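Local coordinates for RBSTP2229 gene product (Geobacillus stearothermophilus, PDB 1T6A), which is of unknown function and belongs to the DUF1885 family, no activity having been assigned to it, at residues E54-L59 and G68-V73. Sequence-based numbering, arbitrary orientation.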
loop_
_atom_site.group_PDB
_atom_site.type_symbol
_atom_site.label_atom_id
_atom_site.label_comp_id
_atom_site.label_asym_id
_atom_site.label_seq_id
_atom_site.Cartn_x
_atom_site.Cartn_y
_atom_site.Cartn_z
ATOM N N GLU A 54 13.119 22.312 -1.327
ATOM C CA GLU A 54 14.517 22.442 -1.734
ATOM C C GLU A 54 15.084 21.143 -2.340
ATOM O O GLU A 54 16.140 20.672 -1.932
ATOM C CB GLU A 54 15.374 22.955 -0.565
ATOM C CG GLU A 54 14.834 24.253 0.039
ATOM C CD GLU A 54 15.843 25.019 0.880
ATOM O OE1 GLU A 54 16.492 24.425 1.772
ATOM O OE2 GLU A 54 15.976 26.235 0.664
ATOM N N SER A 55 14.353 20.589 -3.310
ATOM C CA SER A 55 14.738 19.381 -4.063
ATOM C C SER A 55 14.940 18.102 -3.222
ATOM O O SER A 55 15.635 17.195 -3.647
ATOM C CB SER A 55 15.992 19.651 -4.905
ATOM O OG SER A 55 15.770 20.694 -5.828
ATOM N N VAL A 56 14.335 18.067 -2.040
ATOM C CA VAL A 56 14.287 16.900 -1.173
ATOM C C VAL A 56 12.798 16.536 -0.947
ATOM O O VAL A 56 11.955 17.406 -0.643
ATOM C CB VAL A 56 14.944 17.194 0.183
ATOM C CG1 VAL A 56 14.808 16.022 1.125
ATOM C CG2 VAL A 56 16.452 17.545 0.006
ATOM N N LEU A 57 12.471 15.260 -1.086
ATOM C CA LEU A 57 11.108 14.785 -0.790
ATOM C C LEU A 57 10.963 14.398 0.667
ATOM O O LEU A 57 11.710 13.551 1.144
ATOM C CB LEU A 57 10.772 13.596 -1.683
ATOM C CG LEU A 57 10.562 13.959 -3.151
ATOM C CD1 LEU A 57 10.650 12.733 -4.035
ATOM C CD2 LEU A 57 9.216 14.669 -3.372
ATOM N N TYR A 58 10.039 15.019 1.386
ATOM C CA TYR A 58 9.790 14.671 2.774
ATOM C C TYR A 58 8.487 13.902 2.898
ATOM O O TYR A 58 7.437 14.356 2.453
ATOM C CB TYR A 58 9.752 15.901 3.686
ATOM C CG TYR A 58 11.074 16.612 3.753
ATOM C CD1 TYR A 58 12.041 16.242 4.679
ATOM C CD2 TYR A 58 11.374 17.626 2.854
ATOM C CE1 TYR A 58 13.281 16.882 4.718
ATOM C CE2 TYR A 58 12.599 18.279 2.890
ATOM C CZ TYR A 58 13.547 17.894 3.810
ATOM O OH TYR A 58 14.751 18.537 3.811
ATOM N N LEU A 59 8.579 12.713 3.474
ATOM C CA LEU A 59 7.415 11.908 3.807
ATOM C C LEU A 59 7.079 12.156 5.268
ATOM O O LEU A 59 7.923 11.959 6.138
ATOM C CB LEU A 59 7.691 10.420 3.557
ATOM C CG LEU A 59 7.562 9.929 2.108
ATOM C CD1 LEU A 59 8.470 10.674 1.176
ATOM C CD2 LEU A 59 7.843 8.426 2.019
ATOM N N GLY A 68 8.456 9.628 9.746
ATOM C CA GLY A 68 8.732 10.014 8.383
ATOM C C GLY A 68 10.140 9.683 7.899
ATOM O O GLY A 68 10.935 9.027 8.582
HETATM N N MSE A 69 10.432 10.150 6.694
HETATM C CA MSE A 69 11.757 10.016 6.110
HETATM C C MSE A 69 11.947 11.061 5.007
HETATM O O MSE A 69 10.995 11.746 4.618
HETATM C CB MSE A 69 11.934 8.598 5.528
HETATM C CG MSE A 69 11.122 8.317 4.274
HETATM SE SE MSE A 69 11.023 6.411 3.768
HETATM C CE MSE A 69 9.761 5.800 5.150
ATOM N N ALA A 70 13.165 11.135 4.490
ATOM C CA ALA A 70 13.557 12.143 3.523
ATOM C C ALA A 70 14.282 11.469 2.380
ATOM O O ALA A 70 15.204 10.671 2.611
ATOM C CB ALA A 70 14.474 13.177 4.209
ATOM N N ILE A 71 13.862 11.762 1.158
ATOM C CA ILE A 71 14.412 11.132 -0.025
ATOM C C ILE A 71 14.976 12.192 -0.948
ATOM O O ILE A 71 14.306 13.168 -1.256
ATOM C CB ILE A 71 13.308 10.302 -0.764
ATOM C CG1 ILE A 71 12.602 9.362 0.221
ATOM C CG2 ILE A 71 13.906 9.541 -1.907
ATOM C CD1 ILE A 71 11.517 8.483 -0.393
ATOM N N SER A 72 16.206 11.973 -1.404
ATOM C CA SER A 72 16.910 12.916 -2.259
ATOM C C SER A 72 17.782 12.209 -3.272
ATOM O O SER A 72 18.007 10.984 -3.190
ATOM C CB SER A 72 17.773 13.846 -1.399
ATOM O OG SER A 72 18.621 13.116 -0.539
ATOM N N VAL A 73 18.233 12.979 -4.259
ATOM C CA VAL A 73 19.147 12.501 -5.261
ATOM C C VAL A 73 20.539 13.053 -4.948
ATOM O O VAL A 73 20.684 14.212 -4.603
ATOM C CB VAL A 73 18.724 12.933 -6.657
ATOM C CG1 VAL A 73 19.710 12.440 -7.703
ATOM C CG2 VAL A 73 17.309 12.450 -6.954
HETATM O O HOH W 1 17.613 15.852 -4.430
#
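Gly68 sets its CA 3.1 Å from Leu59 O; its backbone angles leave no room for a CB, which would run into that oxygen and the preceding carbonyl. Met69, present as selenomethionine, forms a hydrogen-bonded pair with Leu59: Leu59 N reaches Met69 O at 2.8 Å, while the return bond from Met69 N to Leu59 O is longer, 3.1 Å, and its donor is tilted 18° from the carbonyl plane. With chi1 at 71°, Met69 CG lies between its own N and carbonyl carbon and meets Leu59 CD2 at 4.0 Å; the two side chains cross obliquely. Ala70 faces Tyr58 in the non-hydrogen-bonded pair, its CB 3.9 Å from the ring atom CE1, while Val56 CG1 lies over one ring face, offset toward the rim. In this beta hairpin, the central two strands of a four-stranded antiparallel sheet, the axes of segments 56-59 and 68-73 run at 163°. Ile71 pairs with Leu57 through Leu57 N to Ile71 O and Ile71 N to Leu57 O, both 2.8 Å, and its CD1 lies 4.1 Å from Leu59 CD1; helix 92-109 covers this face through Ala98 on Met69 and Phe101 on Ile71. Ser72 CB meets Val56 CG2. Val73 N donates to a water at 2.9 Å, which lies doubtfully close to Ser55 O.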